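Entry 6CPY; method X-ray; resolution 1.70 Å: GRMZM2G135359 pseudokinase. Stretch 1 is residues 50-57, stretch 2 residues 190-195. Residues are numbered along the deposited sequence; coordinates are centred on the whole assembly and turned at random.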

# COMPACT_ATOMS: atom_id res chain seq x y z
N SER A 50 -4.07 0.22 -13.49
CA SER A 50 -5.40 0.78 -13.26
C SER A 50 -6.07 0.15 -12.04
O SER A 50 -5.76 -0.99 -11.69
CB SER A 50 -6.28 0.55 -14.48
OG SER A 50 -6.36 -0.84 -14.76
N THR A 51 -6.98 0.89 -11.41
CA THR A 51 -7.77 0.40 -10.28
C THR A 51 -9.26 0.65 -10.55
O THR A 51 -9.63 1.06 -11.65
CB THR A 51 -7.34 1.08 -8.95
OG1 THR A 51 -7.71 2.46 -8.97
CG2 THR A 51 -5.83 0.95 -8.73
N SER A 52 -10.12 0.42 -9.55
CA SER A 52 -11.56 0.63 -9.70
C SER A 52 -11.96 2.10 -9.75
O SER A 52 -13.06 2.42 -10.17
CB SER A 52 -12.32 -0.06 -8.56
OG SER A 52 -12.09 0.61 -7.33
N THR A 53 -11.07 2.98 -9.29
CA THR A 53 -11.34 4.40 -9.29
C THR A 53 -10.30 5.24 -10.04
O THR A 53 -10.41 6.46 -10.05
CB THR A 53 -11.40 4.94 -7.84
OG1 THR A 53 -10.10 4.86 -7.23
CG2 THR A 53 -12.41 4.16 -7.01
N CYS A 54 -9.30 4.61 -10.67
CA CYS A 54 -8.20 5.39 -11.26
C CYS A 54 -7.33 4.68 -12.30
O CYS A 54 -7.20 3.46 -12.30
CB CYS A 54 -7.29 5.94 -10.15
SG CYS A 54 -5.94 4.87 -9.60
N MET A 55 -6.74 5.48 -13.18
CA MET A 55 -5.68 5.07 -14.11
C MET A 55 -4.36 5.46 -13.48
O MET A 55 -4.31 6.50 -12.81
CB MET A 55 -5.80 5.83 -15.43
CG MET A 55 -7.00 5.48 -16.27
SD MET A 55 -6.94 3.80 -16.90
CE MET A 55 -5.38 3.78 -17.78
N LEU A 56 -3.31 4.67 -13.71
CA LEU A 56 -1.97 4.98 -13.20
C LEU A 56 -0.98 5.22 -14.33
O LEU A 56 -0.73 4.33 -15.14
CB LEU A 56 -1.45 3.85 -12.32
CG LEU A 56 -2.29 3.59 -11.09
CD1 LEU A 56 -1.96 2.21 -10.54
CD2 LEU A 56 -2.05 4.69 -10.06
N TYR A 57 -0.41 6.42 -14.37
CA TYR A 57 0.47 6.84 -15.44
C TYR A 57 1.88 7.03 -14.95
O TYR A 57 2.11 7.51 -13.84
CB TYR A 57 -0.03 8.14 -16.07
CG TYR A 57 -1.37 8.01 -16.74
CD1 TYR A 57 -1.48 7.35 -17.97
CD2 TYR A 57 -2.52 8.53 -16.16
CE1 TYR A 57 -2.71 7.22 -18.59
CE2 TYR A 57 -3.76 8.41 -16.79
CZ TYR A 57 -3.84 7.75 -18.00
OH TYR A 57 -5.04 7.60 -18.63
N ASP A 190 -1.70 3.67 -1.31
CA ASP A 190 -3.10 4.01 -1.27
C ASP A 190 -3.41 4.86 -2.50
O ASP A 190 -3.41 6.10 -2.44
CB ASP A 190 -3.42 4.76 0.00
CG ASP A 190 -4.89 5.19 0.08
OD1 ASP A 190 -5.75 4.65 -0.65
OD2 ASP A 190 -5.17 6.08 0.88
N LEU A 191 -3.67 4.18 -3.61
CA LEU A 191 -3.83 4.82 -4.92
C LEU A 191 -5.29 5.11 -5.29
O LEU A 191 -5.56 5.97 -6.14
CB LEU A 191 -3.18 3.95 -5.98
CG LEU A 191 -1.68 3.74 -5.77
CD1 LEU A 191 -1.15 2.69 -6.71
CD2 LEU A 191 -0.91 5.04 -5.93
N GLU A 192 -6.22 4.41 -4.66
CA GLU A 192 -7.63 4.53 -4.98
C GLU A 192 -8.17 5.81 -4.41
O GLU A 192 -7.87 6.18 -3.28
CB GLU A 192 -8.41 3.34 -4.40
CG GLU A 192 -8.07 2.00 -5.03
CD GLU A 192 -9.10 1.54 -6.05
OE1 GLU A 192 -9.58 2.38 -6.85
OE2 GLU A 192 -9.41 0.33 -6.07
N PHE A 193 -8.99 6.51 -5.18
CA PHE A 193 -9.63 7.72 -4.69
C PHE A 193 -10.64 7.31 -3.61
O PHE A 193 -11.33 6.29 -3.76
CB PHE A 193 -10.29 8.49 -5.83
CG PHE A 193 -9.30 9.17 -6.74
CD1 PHE A 193 -8.54 8.45 -7.64
CD2 PHE A 193 -9.14 10.55 -6.70
CE1 PHE A 193 -7.62 9.08 -8.47
CE2 PHE A 193 -8.23 11.19 -7.53
CZ PHE A 193 -7.46 10.45 -8.41
N TRP A 194 -10.69 8.07 -2.53
CA TRP A 194 -11.55 7.75 -1.37
C TRP A 194 -13.04 7.96 -1.68
O TRP A 194 -13.65 8.92 -1.20
CB TRP A 194 -11.15 8.61 -0.16
CG TRP A 194 -9.82 8.29 0.46
CD1 TRP A 194 -8.84 7.46 -0.03
CD2 TRP A 194 -9.29 8.83 1.68
NE1 TRP A 194 -7.76 7.44 0.82
CE2 TRP A 194 -8.01 8.28 1.88
CE3 TRP A 194 -9.80 9.73 2.64
CZ2 TRP A 194 -7.22 8.59 2.99
CZ3 TRP A 194 -9.01 10.04 3.74
CH2 TRP A 194 -7.74 9.47 3.90
N ASN A 195 -13.62 7.07 -2.49
CA ASN A 195 -15.05 7.14 -2.81
C ASN A 195 -15.56 5.82 -3.38
O ASN A 195 -15.48 4.78 -2.72
CB ASN A 195 -15.34 8.29 -3.78
CG ASN A 195 -14.55 8.20 -5.08
OD1 ASN A 195 -14.55 7.17 -5.75
ND2 ASN A 195 -13.91 9.30 -5.45

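A carboxylate that reaches into a tight turn can hold that turn together by accepting several hydrogen bonds at once, and the contact between residues 50-57 and 190-195 of this pseudokinase is a compact example. No two touching residues are closer than 135 positions in sequence. In the first, the chain doubles back through a turn, closed by the backbone hydrogen bond from Thr51 N to Cys54 O (2.7 Å), before running on as a strand that includes Met55 to Tyr57. The second has no regular helix or strand and meets the first chiefly through side chains; the backbones come nearest at Thr53 and Glu192, whose CA atoms are 5.7 Å apart. Together the two surfaces bury 391 Å².

Stretch 2 begins at a distance. Asp190 does not touch the first segment; its OD2 instead accepts a hydrogen bond from Trp194 NE1 (2.9 Å, with a nearly straight angle of 165°), so that a side-chain link brackets Leu191 to Phe193, three of the four residues that touch stretch 1. Leu191 opens the interface proper. Its CA-to-CB bond points toward stretch 1, and its CD1 lies 3.9 Å from CD1 of Leu56, a van der Waals distance between two buried branched side chains. The CA-to-CB bond of Leu56 is directed sideways, but the end of its side chain comes nearer and completes the pairing. The carbonyl of Leu191 faces sulfur, with its O 3.7 Å from Cys54 SG.

Glu192 supplies the polar centre. Its CA-to-CB bond also runs sideways, yet a chi2 of -101°, between the usual wells, and a chi3 of 41° accompany a side chain whose carboxylate reaches the turn. There OE1 accepts a short hydrogen bond from Thr53 OG1 (2.6 Å), supplemented by weak ones from Thr51 OG1 (2.8 Å) and from Thr53 N (2.9 Å), the latter bent to 128°. The second oxygen, OE2, takes a hydrogen bond from Ser52 OG (3.0 Å). Three consecutive residues thus donate to one carboxylate, a sensible match because a carboxylate oxygen offers more than one lone pair and concentrates negative charge where the donors converge.

Phe193 uses its backbone and its ring differently. Its N donates to Thr53 OG1 (2.9 Å, 145°), so this hydroxyl is both acceptor and donor, relaying from the amide of Phe193 to the carboxylate of Glu192. Such double use is what lets a single threonine tie down two successive residues of an irregular segment. The buried ring adds an apolar contact: Cys54 CB approaches its edge, near the ring plane, at 3.6 Å from CE1.

Beyond this point the segment draws away. The CA-to-CB bond of Trp194 points away from stretch 1, and its indole is engaged with Asp190 instead. A backbone hydrogen bond from Asn195 N to Phe193 O (2.7 Å) tightens the chain here, and Asn195 closes the contact at the exposed margin, its OD1 3.9 Å from Thr53 CG2.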